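Local coordinates for protein oxalate--CoA ligase (PDB 5IE2) that is a plant AMP-binding enzyme of the ANL superfamily, a two-part CoA ligase-type protein that holds ATP in its pocket, at residues P307-Y312 / G330-G335; L218-L223 / A317-S322. One frame throughout, in Å; residues are numbered along the deposited sequence.

Contact 1 of 2, residues P307-Y312 / G330-G335. With ATP (adenosine-5'-triphosphate), chain C.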
ATOM      1  N   PRO A 307     -17.673 -10.207  -2.201  1.00 19.62           N
ATOM      2  CA  PRO A 307     -17.316  -9.936  -0.788  1.00 18.67           C
ATOM      3  C   PRO A 307     -16.168  -8.924  -0.673  1.00 19.03           C
ATOM      4  O   PRO A 307     -15.188  -9.000  -1.419  1.00 18.56           O
ATOM      5  CB  PRO A 307     -16.894 -11.313  -0.248  1.00 19.24           C
ATOM      6  CG  PRO A 307     -16.396 -12.037  -1.507  1.00 18.68           C
ATOM      7  CD  PRO A 307     -17.381 -11.599  -2.585  1.00 17.07           C
ATOM      8  N   VAL A 308     -16.280  -8.011   0.296  1.00 17.60           N
ATOM      9  CA  VAL A 308     -15.267  -6.966   0.491  1.00 16.43           C
ATOM     10  C   VAL A 308     -14.492  -7.280   1.748  1.00 15.69           C
ATOM     11  O   VAL A 308     -15.089  -7.342   2.826  1.00 16.52           O
ATOM     12  CB  VAL A 308     -15.905  -5.590   0.581  1.00 20.01           C
ATOM     13  CG1 VAL A 308     -14.860  -4.519   0.946  1.00 18.76           C
ATOM     14  CG2 VAL A 308     -16.533  -5.255  -0.802  1.00 22.31           C
ATOM     15  N   LEU A 309     -13.197  -7.553   1.584  1.00 15.85           N
ATOM     16  CA  LEU A 309     -12.333  -8.024   2.682  1.00 15.98           C
ATOM     17  C   LEU A 309     -11.344  -6.928   3.046  1.00 17.95           C
ATOM     18  O   LEU A 309     -10.496  -6.536   2.222  1.00 16.41           O
ATOM     19  CB  LEU A 309     -11.580  -9.286   2.253  1.00 15.79           C
ATOM     20  CG  LEU A 309     -12.464 -10.360   1.589  1.00 18.39           C
ATOM     21  CD1 LEU A 309     -11.581 -11.564   1.160  1.00 22.46           C
ATOM     22  CD2 LEU A 309     -13.586 -10.824   2.595  1.00 18.26           C
ATOM     23  N   GLU A 310     -11.456  -6.444   4.275  1.00 17.81           N
ATOM     24  CA  GLU A 310     -10.549  -5.421   4.761  1.00 16.59           C
ATOM     25  C   GLU A 310      -9.319  -6.021   5.437  1.00 15.13           C
ATOM     26  O   GLU A 310      -9.417  -7.008   6.185  1.00 15.79           O
ATOM     27  CB  GLU A 310     -11.281  -4.514   5.767  1.00 19.13           C
ATOM     28  CG  GLU A 310     -10.469  -3.258   6.070  1.00 21.41           C
ATOM     29  CD  GLU A 310     -11.127  -2.286   7.032  1.00 22.73           C
ATOM     30  OE1 GLU A 310     -12.171  -2.614   7.640  1.00 23.63           O
ATOM     31  OE2 GLU A 310     -10.560  -1.173   7.188  1.00 22.21           O
ATOM     32  N   ALA A 311      -8.171  -5.442   5.129  1.00 15.25           N
ATOM     33  CA  ALA A 311      -6.902  -5.877   5.716  1.00 16.57           C
ATOM     34  C   ALA A 311      -6.242  -4.682   6.427  1.00 16.46           C
ATOM     35  O   ALA A 311      -6.588  -3.534   6.150  1.00 14.75           O
ATOM     36  CB  ALA A 311      -5.957  -6.405   4.643  1.00 15.06           C
ATOM     37  N   TYR A 312      -5.255  -4.980   7.268  1.00 16.06           N
ATOM     38  CA  TYR A 312      -4.463  -3.999   8.016  1.00 15.80           C
ATOM     39  C   TYR A 312      -2.983  -4.248   7.687  1.00 15.19           C
ATOM     40  O   TYR A 312      -2.538  -5.392   7.664  1.00 14.86           O
ATOM     41  CB  TYR A 312      -4.762  -4.172   9.507  1.00 15.61           C
ATOM     42  CG  TYR A 312      -3.792  -3.567  10.523  1.00 15.61           C
ATOM     43  CD1 TYR A 312      -3.479  -2.204  10.505  1.00 17.52           C
ATOM     44  CD2 TYR A 312      -3.329  -4.341  11.576  1.00 14.67           C
ATOM     45  CE1 TYR A 312      -2.632  -1.619  11.513  1.00 16.54           C
ATOM     46  CE2 TYR A 312      -2.523  -3.785  12.577  1.00 16.39           C
ATOM     47  CZ  TYR A 312      -2.166  -2.451  12.529  1.00 17.48           C
ATOM     48  OH  TYR A 312      -1.345  -1.948  13.510  1.00 18.30           O
ATOM     49  N   GLY A 330     -14.366 -18.065   6.685  1.00 27.58           N
ATOM     50  CA  GLY A 330     -14.902 -17.379   7.860  1.00 25.49           C
ATOM     51  C   GLY A 330     -15.616 -16.090   7.499  1.00 23.20           C
ATOM     52  O   GLY A 330     -15.552 -15.655   6.343  1.00 22.56           O
ATOM     53  N   PRO A 331     -16.309 -15.477   8.455  1.00 22.77           N
ATOM     54  CA  PRO A 331     -17.012 -14.219   8.120  1.00 22.96           C
ATOM     55  C   PRO A 331     -16.051 -13.051   7.922  1.00 22.94           C
ATOM     56  O   PRO A 331     -14.903 -13.138   8.377  1.00 23.27           O
ATOM     57  CB  PRO A 331     -17.902 -13.961   9.338  1.00 24.95           C
ATOM     58  CG  PRO A 331     -17.187 -14.711  10.484  1.00 25.94           C
ATOM     59  CD  PRO A 331     -16.530 -15.901   9.856  1.00 24.51           C
ATOM     60  N   HIS A 332     -16.493 -11.998   7.238  1.00 20.61           N
ATOM     61  CA  HIS A 332     -15.737 -10.770   7.271  1.00 21.99           C
ATOM     62  C   HIS A 332     -16.583  -9.757   8.033  1.00 23.26           C
ATOM     63  O   HIS A 332     -17.802  -9.687   7.840  1.00 24.64           O
ATOM     64  CB  HIS A 332     -15.357 -10.306   5.868  1.00 21.64           C
ATOM     65  CG  HIS A 332     -16.505 -10.183   4.912  1.00 22.99           C
ATOM     66  ND1 HIS A 332     -17.063 -11.273   4.280  1.00 26.01           N
ATOM     67  CD2 HIS A 332     -17.145  -9.093   4.421  1.00 24.26           C
ATOM     68  CE1 HIS A 332     -18.011 -10.864   3.450  1.00 27.22           C
ATOM     69  NE2 HIS A 332     -18.075  -9.542   3.510  1.00 26.97           N
ATOM     70  N   LYS A 333     -15.945  -9.021   8.932  1.00 21.17           N
ATOM     71  CA  LYS A 333     -16.642  -8.173   9.900  1.00 20.82           C
ATOM     72  C   LYS A 333     -16.447  -6.709   9.567  1.00 22.36           C
ATOM     73  O   LYS A 333     -15.314  -6.221   9.581  1.00 20.90           O
ATOM     74  CB  LYS A 333     -16.119  -8.427  11.340  1.00 22.84           C
ATOM     75  CG  LYS A 333     -16.357  -9.819  11.887  1.00 23.20           C
ATOM     76  CD  LYS A 333     -16.054  -9.891  13.345  1.00 22.80           C
ATOM     77  CE  LYS A 333     -16.177 -11.342  13.877  1.00 19.95           C
ATOM     78  NZ  LYS A 333     -16.171 -11.283  15.394  1.00 20.38           N
ATOM     79  N   PRO A 334     -17.550  -6.000   9.291  1.00 24.13           N
ATOM     80  CA  PRO A 334     -17.445  -4.561   9.073  1.00 23.68           C
ATOM     81  C   PRO A 334     -16.841  -3.908  10.304  1.00 20.53           C
ATOM     82  O   PRO A 334     -17.145  -4.322  11.415  1.00 21.43           O
ATOM     83  CB  PRO A 334     -18.910  -4.127   8.829  1.00 27.22           C
ATOM     84  CG  PRO A 334     -19.612  -5.409   8.390  1.00 28.80           C
ATOM     85  CD  PRO A 334     -18.945  -6.487   9.218  1.00 26.26           C
ATOM     86  N   GLY A 335     -15.940  -2.942  10.126  1.00 19.54           N
ATOM     87  CA  GLY A 335     -15.341  -2.278  11.270  1.00 19.33           C
ATOM     88  C   GLY A 335     -14.079  -3.008  11.771  1.00 22.07           C
ATOM     89  O   GLY A 335     -13.376  -2.506  12.656  1.00 21.40           O
TER
HETATM   90  PG  ATP C 601       4.135   7.296   9.152  0.84 33.82           P
HETATM   91  O1G ATP C 601       3.388   7.962  10.307  0.78 36.87           O
HETATM   92  O2G ATP C 601       5.198   8.155   8.565  0.82 33.98           O
HETATM   93  O3G ATP C 601       4.666   5.922   9.553  0.91 32.63           O
HETATM   94  PB  ATP C 601       1.957   5.868   7.905  0.82 25.58           P
HETATM   95  O1B ATP C 601       0.707   6.330   7.189  1.00 24.38           O
HETATM   96  O2B ATP C 601       1.886   5.288   9.273  0.74 24.29           O
HETATM   97  O3B ATP C 601       3.088   7.057   7.922  1.00 32.72           O
HETATM   98  PA  ATP C 601       2.091   3.460   6.199  1.00 23.36           P
HETATM   99  O1A ATP C 601       3.062   2.343   6.556  1.00 23.00           O
HETATM  100  O2A ATP C 601       1.856   3.805   4.781  1.00 23.78           O
HETATM  101  O3A ATP C 601       2.665   4.803   6.885  1.00 30.58           O
HETATM  102  O5' ATP C 601       0.717   3.207   6.981  1.00 19.43           O
HETATM  103  C5' ATP C 601       0.515   2.152   7.955  1.00 18.85           C
HETATM  104  C4' ATP C 601      -0.573   2.659   8.917  1.00 19.89           C
HETATM  105  O4' ATP C 601      -1.827   2.726   8.212  1.00 19.06           O
HETATM  106  C3' ATP C 601      -0.879   1.679  10.007  1.00 19.46           C
HETATM  107  O3' ATP C 601       0.073   1.817  11.060  1.00 20.78           O
HETATM  108  C2' ATP C 601      -2.275   2.075  10.439  1.00 20.24           C
HETATM  109  O2' ATP C 601      -2.203   3.283  11.213  1.00 22.70           O
HETATM  110  C1' ATP C 601      -2.881   2.469   9.122  1.00 17.88           C
HETATM  111  N9  ATP C 601      -3.719   1.396   8.536  1.00 16.30           N
HETATM  112  C8  ATP C 601      -3.374   0.458   7.645  1.00 16.32           C
HETATM  113  N7  ATP C 601      -4.466  -0.314   7.355  1.00 15.32           N
HETATM  114  C5  ATP C 601      -5.516   0.192   8.081  1.00 16.70           C
HETATM  115  C6  ATP C 601      -6.953  -0.135   8.227  1.00 17.63           C
HETATM  116  N6  ATP C 601      -7.506  -1.147   7.480  1.00 16.26           N
HETATM  117  N1  ATP C 601      -7.672   0.643   9.069  1.00 19.81           N
HETATM  118  C2  ATP C 601      -7.123   1.669   9.761  1.00 21.74           C
HETATM  119  N3  ATP C 601      -5.814   2.022   9.684  1.00 19.96           N
HETATM  120  C4  ATP C 601      -5.007   1.307   8.850  1.00 16.67           C
HETATM  121  O   HOH W   1     -14.283  -4.661   7.293  1.00 20.66           O
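L309 lays CD2 over one face of the H332 imidazole, a CH-pi contact with the methyl 4.1 Å from the centroid of the H332 ring. The two side chains meet at about a right angle, and a branched aliphatic residue suits the place because one methyl can cover a flat ring. V308 O approaches obliquely, 3.1 Å from H332 CD2, while P307 CB touches H332 CE1 at 3.9 Å. With CG lodged between the backbone N and carbonyl carbon (chi1 54°), H332 turns its ring across the start of the strand. E301 OE2 then fixes it, accepting hydrogen bonds from both H332 NE2 and V308 N. Farther along, a water lies 3.0 Å from both E310 OE1 and K333 O and links the segments. The E310 chain runs extended, with CG anti to its backbone nitrogen (chi1 -168°), and brings OE2 3.1 Å from ATP N6. That oxygen also accepts from L292 N, and A311 O takes a second bond from ATP N6 at 2.9 Å. Two acceptors thus grip the exocyclic amino group of the adenine, which implies that this strand reads the base through a donor that a keto group could not supply.

Contact 2 of 2, residues L218-L223 / A317-S322. With ACY (acetic acid), chain E.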
ATOM      1  N   LEU A 218       2.540  -2.472  -4.473  1.00 16.34           N
ATOM      2  CA  LEU A 218       3.712  -3.294  -4.806  1.00 15.88           C
ATOM      3  C   LEU A 218       3.595  -4.735  -4.297  1.00 15.76           C
ATOM      4  O   LEU A 218       3.786  -5.674  -5.070  1.00 14.21           O
ATOM      5  CB  LEU A 218       4.975  -2.665  -4.220  1.00 16.14           C
ATOM      6  CG  LEU A 218       6.328  -3.272  -4.507  1.00 17.62           C
ATOM      7  CD1 LEU A 218       6.528  -3.244  -6.039  1.00 15.27           C
ATOM      8  CD2 LEU A 218       7.432  -2.445  -3.812  1.00 20.28           C
ATOM      9  N   LEU A 219       3.341  -4.918  -2.985  1.00 16.44           N
ATOM     10  CA  LEU A 219       3.293  -6.285  -2.404  1.00 15.21           C
ATOM     11  C   LEU A 219       2.028  -7.041  -2.745  1.00 14.26           C
ATOM     12  O   LEU A 219       2.070  -8.220  -3.100  1.00 16.52           O
ATOM     13  CB  LEU A 219       3.425  -6.263  -0.842  1.00 13.72           C
ATOM     14  CG  LEU A 219       4.856  -6.427  -0.350  1.00 14.73           C
ATOM     15  CD1 LEU A 219       5.395  -7.874  -0.623  1.00 18.51           C
ATOM     16  CD2 LEU A 219       5.819  -5.339  -0.970  1.00 15.31           C
ATOM     17  N   ALA A 220       0.866  -6.410  -2.602  1.00 15.30           N
ATOM     18  CA  ALA A 220      -0.377  -7.160  -2.782  1.00 15.09           C
ATOM     19  C   ALA A 220      -0.765  -7.257  -4.231  1.00 17.32           C
ATOM     20  O   ALA A 220      -1.028  -8.350  -4.734  1.00 18.42           O
ATOM     21  CB  ALA A 220      -1.548  -6.500  -1.964  1.00 17.32           C
ATOM     22  N   GLY A 221      -0.879  -6.107  -4.891  1.00 17.56           N
ATOM     23  CA  GLY A 221      -1.305  -6.148  -6.297  1.00 17.63           C
ATOM     24  C   GLY A 221      -0.286  -6.830  -7.226  1.00 18.29           C
ATOM     25  O   GLY A 221      -0.652  -7.706  -8.004  1.00 18.62           O
ATOM     26  N   LEU A 222       0.981  -6.428  -7.139  1.00 13.12           N
ATOM     27  CA  LEU A 222       1.981  -6.890  -8.106  1.00 13.43           C
ATOM     28  C   LEU A 222       2.681  -8.174  -7.641  1.00 15.55           C
ATOM     29  O   LEU A 222       2.559  -9.235  -8.271  1.00 14.30           O
ATOM     30  CB  LEU A 222       3.022  -5.782  -8.373  1.00 13.82           C
ATOM     31  CG  LEU A 222       4.158  -6.241  -9.305  1.00 18.08           C
ATOM     32  CD1 LEU A 222       3.629  -6.513 -10.789  1.00 13.43           C
ATOM     33  CD2 LEU A 222       5.342  -5.258  -9.254  1.00 18.52           C
ATOM     34  N   LEU A 223       3.420  -8.103  -6.533  1.00 14.01           N
ATOM     35  CA  LEU A 223       4.338  -9.207  -6.258  1.00 14.43           C
ATOM     36  C   LEU A 223       3.594 -10.462  -5.830  1.00 14.28           C
ATOM     37  O   LEU A 223       4.050 -11.562  -6.134  1.00 15.63           O
ATOM     38  CB  LEU A 223       5.366  -8.811  -5.172  1.00 15.07           C
ATOM     39  CG  LEU A 223       6.321  -7.665  -5.616  1.00 16.32           C
ATOM     40  CD1 LEU A 223       7.278  -7.214  -4.448  1.00 15.56           C
ATOM     41  CD2 LEU A 223       7.128  -8.074  -6.891  1.00 16.22           C
ATOM     42  N   ALA A 317       5.924  -3.824   8.233  1.00 17.73           N
ATOM     43  CA  ALA A 317       5.504  -5.240   8.205  1.00 17.31           C
ATOM     44  C   ALA A 317       5.599  -5.795   6.775  1.00 16.03           C
ATOM     45  O   ALA A 317       5.029  -6.836   6.495  1.00 16.06           O
ATOM     46  CB  ALA A 317       4.011  -5.340   8.728  1.00 13.70           C
ATOM     47  N   THR A 318       6.260  -5.069   5.864  1.00 14.74           N
ATOM     48  CA  THR A 318       6.242  -5.436   4.419  1.00 15.35           C
ATOM     49  C   THR A 318       4.743  -5.620   4.002  1.00 15.83           C
ATOM     50  O   THR A 318       4.356  -6.613   3.387  1.00 17.01           O
ATOM     51  CB  THR A 318       7.116  -6.710   4.122  1.00 14.26           C
ATOM     52  OG1 THR A 318       8.372  -6.498   4.765  1.00 17.43           O
ATOM     53  CG2 THR A 318       7.412  -6.866   2.603  1.00 15.24           C
ATOM     54  N   HIS A 319       3.944  -4.630   4.355  1.00 16.21           N
ATOM     55  CA  HIS A 319       2.497  -4.603   4.073  1.00 15.25           C
ATOM     56  C   HIS A 319       1.712  -5.496   5.081  1.00 15.72           C
ATOM     57  O   HIS A 319       1.588  -5.135   6.253  1.00 15.21           O
ATOM     58  CB  HIS A 319       2.211  -4.981   2.577  1.00 12.40           C
ATOM     59  CG  HIS A 319       0.797  -4.678   2.143  1.00 14.91           C
ATOM     60  ND1 HIS A 319       0.195  -3.450   2.340  1.00 15.09           N
ATOM     61  CD2 HIS A 319      -0.147  -5.474   1.558  1.00 17.23           C
ATOM     62  CE1 HIS A 319      -1.059  -3.504   1.897  1.00 17.14           C
ATOM     63  NE2 HIS A 319      -1.293  -4.718   1.419  1.00 17.44           N
ATOM     64  N   LEU A 320       1.169  -6.630   4.641  1.00 15.70           N
ATOM     65  CA  LEU A 320       0.090  -7.305   5.371  1.00 12.97           C
ATOM     66  C   LEU A 320       0.439  -7.720   6.836  1.00 15.37           C
ATOM     67  O   LEU A 320       1.466  -8.405   7.084  1.00 15.90           O
ATOM     68  CB  LEU A 320      -0.313  -8.567   4.584  1.00 12.64           C
ATOM     69  CG  LEU A 320      -1.407  -9.422   5.255  1.00 15.78           C
ATOM     70  CD1 LEU A 320      -2.698  -8.670   5.260  1.00 14.77           C
ATOM     71  CD2 LEU A 320      -1.523 -10.743   4.453  1.00 15.28           C
ATOM     72  N   MET A 321      -0.433  -7.331   7.760  1.00 15.44           N
ATOM     73  CA  MET A 321      -0.415  -7.854   9.123  1.00 16.77           C
ATOM     74  C   MET A 321      -1.654  -8.742   9.383  1.00 17.05           C
ATOM     75  O   MET A 321      -1.522  -9.913   9.794  1.00 19.14           O
ATOM     76  CB  MET A 321      -0.372  -6.698  10.139  1.00 16.21           C
ATOM     77  CG  MET A 321       1.013  -5.990  10.101  1.00 18.53           C
ATOM     78  SD  MET A 321       1.032  -4.567  11.230  1.00 18.28           S
ATOM     79  CE  MET A 321       0.071  -3.359  10.255  1.00 14.27           C
ATOM     80  N   SER A 322      -2.845  -8.188   9.134  1.00 14.56           N
ATOM     81  CA  SER A 322      -4.056  -8.977   9.381  1.00 13.90           C
ATOM     82  C   SER A 322      -5.049  -8.804   8.245  1.00 16.12           C
ATOM     83  O   SER A 322      -5.049  -7.790   7.528  1.00 15.07           O
ATOM     84  CB  SER A 322      -4.751  -8.607  10.741  1.00 18.56           C
ATOM     85  OG  SER A 322      -5.348  -7.298  10.690  1.00 18.13           O
TER
HETATM   86  C   ACY E 603      -0.174  -0.445   3.759  1.00 23.69           C
HETATM   87  O   ACY E 603      -1.260  -0.694   3.119  1.00 24.14           O
HETATM   88  OXT ACY E 603       0.795  -1.256   3.863  1.00 22.33           O
HETATM   89  CH3 ACY E 603      -0.056   0.872   4.480  1.00 20.30           C
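L219 CG packs against the T318 methyl CG2, 3.9 Å away, and lies 3.8 Å from T318 O. The two branched side chains pass at a slant, each offering only carbon to the other. The leucine's first torsion (chi1 -93°) lies well off a staggered value, which may reflect its fit against the T318 methyl and carbonyl. In T318, CG2, anti to the backbone N, is the branch that meets L219 CG and CD1, while OG1 is bonded to N369 O; threonine can serve both an oily and a polar neighbour. Its carbonyl oxygen is taken up by S190 OG of helix 184-198.

One residue on, L219 CB meets H319 CB at 3.8 Å. A220 CB comes obliquely against the same imidazole, 3.8 Å from H319 NE2, and so small a residue lets the ring approach the helix backbone. H319 ND1 donates to acetic acid OXT at 2.7 Å with a fairly straight N-H...O angle of 156°, the oxygen lying near the ring plane, and S289 OG also binds this acetic acid molecule, which probably comes from the crystallisation liquor. NE2, beside A220, is bonded to R286 NH1, and the ring stacks on H216, so its rotation is well determined. The H319 side chain is about 7 Å from ATP at the nearest atoms.

Helix 215-227 widens here into a pi-type turn, L223 N to L218 O, and packs against the loop residue T318 and the start of strand 319-323: a helix set on the entry to a sheet strand in the layered ANL N-terminal domain, beside its nucleotide pocket.

Each contact has one segment in the same mixed sheet, on neighbouring antiparallel strands 308-314 and 319-323, and their centres are about 16 Å apart. They are stitched directly: Y312 N to S322 O (2.8 Å) and Y312 O to M321 N are probable hydrogen bonds, and M321 and S322 together face Y312 as a classic beta bulge. Contact 2 is wholly buried, its centre about 7 Å from the centre of the chain, and joins a helix to the start of a sheet strand through aliphatic carbon and one imidazole. Contact 1, partly buried, its centre about 17 Å from the chain centre, sets a loop against a strand with a bridging water. Contact 1 holds the adenine end of ATP, whereas contact 2 places H319 near the nucleotide.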